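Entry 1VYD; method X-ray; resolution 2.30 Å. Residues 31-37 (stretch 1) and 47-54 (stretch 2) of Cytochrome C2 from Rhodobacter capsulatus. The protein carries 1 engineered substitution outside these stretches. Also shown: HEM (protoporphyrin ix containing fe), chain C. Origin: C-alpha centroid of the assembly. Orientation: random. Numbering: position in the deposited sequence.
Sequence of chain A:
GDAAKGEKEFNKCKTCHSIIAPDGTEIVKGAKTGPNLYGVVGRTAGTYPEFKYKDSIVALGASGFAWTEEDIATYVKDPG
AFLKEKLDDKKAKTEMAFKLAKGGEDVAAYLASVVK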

# COMPACT_ATOMS: atom_id res chain seq x y z
N ALA A 31 -4.92 2.93 -12.21
CA ALA A 31 -5.09 4.40 -12.20
C ALA A 31 -3.87 5.03 -11.52
O ALA A 31 -2.94 4.36 -11.04
CB ALA A 31 -6.38 4.80 -11.51
N LYS A 32 -3.90 6.35 -11.42
CA LYS A 32 -2.82 7.12 -10.85
C LYS A 32 -3.32 7.98 -9.73
O LYS A 32 -2.57 8.86 -9.34
CB LYS A 32 -2.11 7.89 -11.99
CG LYS A 32 -1.22 6.86 -12.75
CD LYS A 32 -0.94 7.02 -14.17
CE LYS A 32 -0.10 5.94 -14.84
NZ LYS A 32 -0.76 4.58 -14.79
N THR A 33 -4.39 7.63 -9.00
CA THR A 33 -4.75 8.56 -7.91
C THR A 33 -4.24 8.05 -6.56
O THR A 33 -4.20 8.84 -5.64
CB THR A 33 -6.28 8.72 -7.90
OG1 THR A 33 -6.66 7.35 -7.74
CG2 THR A 33 -6.86 9.28 -9.22
N GLY A 34 -3.69 6.83 -6.53
CA GLY A 34 -2.84 6.38 -5.43
C GLY A 34 -1.42 6.18 -6.06
O GLY A 34 -1.25 6.05 -7.27
N PRO A 35 -0.41 6.08 -5.21
CA PRO A 35 0.94 5.90 -5.68
C PRO A 35 1.24 4.51 -6.21
O PRO A 35 0.53 3.52 -5.88
CB PRO A 35 1.75 6.04 -4.40
CG PRO A 35 0.83 5.81 -3.24
CD PRO A 35 -0.55 6.16 -3.74
N ASN A 36 2.32 4.54 -7.01
CA ASN A 36 2.87 3.29 -7.56
C ASN A 36 3.07 2.27 -6.45
O ASN A 36 3.79 2.66 -5.55
CB ASN A 36 4.16 3.65 -8.31
CG ASN A 36 4.74 2.48 -9.13
OD1 ASN A 36 4.12 1.40 -9.08
ND2 ASN A 36 5.88 2.72 -9.76
N LEU A 37 2.73 0.98 -6.58
CA LEU A 37 2.99 0.02 -5.52
C LEU A 37 4.09 -0.99 -5.84
O LEU A 37 4.40 -1.68 -4.90
CB LEU A 37 1.68 -0.73 -5.20
CG LEU A 37 0.56 0.13 -4.59
CD1 LEU A 37 -0.61 -0.68 -4.16
CD2 LEU A 37 1.14 0.90 -3.35
CHA HEM C . -1.84 4.38 -0.15
CHB HEM C . -2.14 -0.43 -0.84
CHC HEM C . -6.64 0.14 -2.62
CHD HEM C . -5.96 4.97 -2.70
C1A HEM C . -1.59 3.01 -0.13
C2A HEM C . -0.42 2.37 0.43
C3A HEM C . -0.54 1.08 0.24
C4A HEM C . -1.79 0.84 -0.43
CMA HEM C . 0.33 -0.16 0.56
CAA HEM C . 0.75 3.18 1.10
CBA HEM C . 1.78 3.51 0.04
CGA HEM C . 3.01 4.30 0.44
O1A HEM C . 3.20 4.61 1.66
O2A HEM C . 3.67 4.70 -0.54
C1B HEM C . -3.39 -0.63 -1.38
C2B HEM C . -3.93 -1.94 -1.66
C3B HEM C . -5.18 -1.75 -2.10
C4B HEM C . -5.44 -0.35 -2.19
CMB HEM C . -3.13 -3.28 -1.47
CAB HEM C . -6.26 -2.81 -2.43
CBB HEM C . -6.55 -3.78 -1.49
C1C HEM C . -6.82 1.51 -2.79
C2C HEM C . -7.99 2.10 -3.43
C3C HEM C . -7.81 3.41 -3.42
C4C HEM C . -6.53 3.70 -2.82
CMC HEM C . -9.12 1.23 -3.99
CAC HEM C . -8.77 4.54 -3.85
CBC HEM C . -10.14 4.45 -3.74
C1D HEM C . -4.76 5.21 -2.05
C2D HEM C . -4.30 6.52 -1.68
C3D HEM C . -3.16 6.36 -0.98
C4D HEM C . -2.92 4.94 -0.83
CMD HEM C . -5.02 7.81 -2.10
CAD HEM C . -2.29 7.40 -0.29
CBD HEM C . -2.74 7.44 1.21
CGD HEM C . -2.61 8.76 1.92
O1D HEM C . -3.23 8.79 3.01
O2D HEM C . -2.08 9.78 1.36
NA HEM C . -2.40 2.06 -0.64
NB HEM C . -4.30 0.32 -1.76
NC HEM C . -5.94 2.51 -2.41
ND HEM C . -3.92 4.25 -1.50
FE HEM C . -4.15 2.29 -1.57
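Stretch 2, residues 47-54: TYPEFKYK

How does the second stretch lie on the first? Neither segment forms a helix or strand, so two irregular loops meet mainly through the side chains of stretch 2, which pack on both side chains and backbone of stretch 1, with no backbone hydrogen bond joining them and no regular pairing to set a crossing angle. The closest backbone approach is between CA of Pro35 and CA of Phe51, 6.5 Å apart. From there Tyr48 reaches Asn36, while Phe51 extends back along Pro35 to Gly34 and Thr33; from Tyr48 to Phe51 the contacts step backward along stretch 1, and Tyr53 then returns to Pro35. The contact is compact, burying about 303 Å² over both sides.

What does Phe51 do at the centre of it? Its CA-to-CB bond points toward stretch 1, and with chi1 in the t well and chi2 at 86° the ring lies with one face over Pro35. CD of Pro35 sits 3.9 Å from the centroid of the Phe51 ring, only 17° off the ring normal, which makes a CH-pi contact; CD of Pro35 and CZ of Phe51 are 3.7 Å apart. The ring edge meets the backbone two residues before the proline, where O of Thr33 is 3.3 Å from CZ of Phe51. Thr33 thus contributes its carbonyl here, while its CA-to-CB bond points away.

Why is Pro35 so well covered? Its buried ring touches three aromatic residues of stretch 2. Besides the Phe51 face, CB of Pro35 lies 4.3 Å from CB of Tyr48, and CG of Pro35 approaches CE2 of Tyr53 at 4.0 Å. The heme is also close, with CD of Pro35 3.8 Å from C3D of HEM. The CA-to-CB bond of Tyr53 points sideways, but the end of the side chain comes nearer, and its OH donates a 2.6 Å hydrogen bond to O2A of HEM. The same OH accepts a hydrogen bond from N of Tyr48 at 3.3 Å, linking two parts of stretch 2 that both touch the proline.

How is Tyr48 held against Asn36? The two side chains point toward each other's stretches and meet in two ways. CB of Asn36 lies over one face of the Tyr48 ring, 4.0 Å from its centroid and 27° off the normal, another CH-pi contact. Farther out, ND2 of Asn36 donates a hydrogen bond to OH of Tyr48 at 3.1 Å, with an N-H...acceptor angle of 159°. The t rotamer of Asn36 carries its amide along the ring to the hydroxyl, so one side chain packs on the aromatic face and bonds to the polar tip.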

# COMPACT_ATOMS: atom_id res chain seq x y z
N THR A 47 6.73 8.10 0.95
CA THR A 47 7.93 8.81 0.42
C THR A 47 8.02 8.64 -1.10
O THR A 47 8.98 9.08 -1.73
CB THR A 47 9.27 8.30 1.05
OG1 THR A 47 9.25 6.85 0.91
CG2 THR A 47 9.27 8.51 2.57
N TYR A 48 7.16 7.88 -1.75
CA TYR A 48 7.18 7.74 -3.20
C TYR A 48 7.17 9.12 -3.87
O TYR A 48 6.43 9.99 -3.40
CB TYR A 48 5.95 6.96 -3.76
CG TYR A 48 6.37 6.42 -5.13
CD1 TYR A 48 7.24 5.37 -5.30
CD2 TYR A 48 5.85 7.08 -6.24
CE1 TYR A 48 7.64 4.98 -6.60
CE2 TYR A 48 6.21 6.71 -7.53
CZ TYR A 48 7.10 5.65 -7.69
OH TYR A 48 7.41 5.30 -9.01
N PRO A 49 8.17 9.43 -4.67
CA PRO A 49 8.34 10.72 -5.32
C PRO A 49 7.13 11.17 -6.17
O PRO A 49 6.38 10.39 -6.75
CB PRO A 49 9.52 10.59 -6.28
CG PRO A 49 9.90 9.16 -6.27
CD PRO A 49 9.20 8.43 -5.14
N GLU A 50 6.90 12.49 -6.16
CA GLU A 50 5.90 13.22 -6.90
C GLU A 50 4.46 12.81 -6.63
O GLU A 50 3.55 12.75 -7.44
CB GLU A 50 6.27 13.18 -8.40
CG GLU A 50 7.61 13.74 -8.80
CD GLU A 50 7.76 13.89 -10.32
OE1 GLU A 50 6.84 13.54 -11.11
OE2 GLU A 50 8.82 14.40 -10.75
N PHE A 51 4.12 12.43 -5.41
CA PHE A 51 2.80 12.04 -4.95
C PHE A 51 2.49 12.84 -3.70
O PHE A 51 3.31 12.88 -2.79
CB PHE A 51 2.69 10.55 -4.65
CG PHE A 51 1.21 10.22 -4.43
CD1 PHE A 51 0.38 9.91 -5.52
CD2 PHE A 51 0.70 10.25 -3.15
CE1 PHE A 51 -0.95 9.69 -5.27
CE2 PHE A 51 -0.65 10.02 -2.92
CZ PHE A 51 -1.48 9.73 -3.99
N LYS A 52 1.36 13.50 -3.59
CA LYS A 52 1.04 14.28 -2.39
C LYS A 52 0.21 13.45 -1.40
O LYS A 52 -0.93 13.12 -1.73
CB LYS A 52 0.19 15.49 -2.76
CG LYS A 52 0.79 16.54 -3.70
CD LYS A 52 0.65 17.86 -2.90
CE LYS A 52 0.30 19.06 -3.79
NZ LYS A 52 -0.26 20.11 -2.81
N TYR A 53 0.83 12.89 -0.40
CA TYR A 53 0.17 12.08 0.60
C TYR A 53 -0.48 12.98 1.64
O TYR A 53 -0.13 14.14 1.79
CB TYR A 53 1.23 11.26 1.31
CG TYR A 53 1.96 10.21 0.49
CD1 TYR A 53 3.14 10.52 -0.23
CD2 TYR A 53 1.46 8.91 0.52
CE1 TYR A 53 3.81 9.48 -0.85
CE2 TYR A 53 2.17 7.89 -0.08
CZ TYR A 53 3.34 8.20 -0.78
OH TYR A 53 4.01 7.14 -1.34
N LYS A 54 -1.46 12.53 2.37
CA LYS A 54 -2.02 13.18 3.54
C LYS A 54 -0.91 13.10 4.58
O LYS A 54 -0.03 12.23 4.52
CB LYS A 54 -3.32 12.56 4.03
CG LYS A 54 -4.55 13.34 3.60
CD LYS A 54 -5.56 13.51 4.75
CE LYS A 54 -6.45 14.76 4.61
NZ LYS A 54 -6.89 14.83 3.15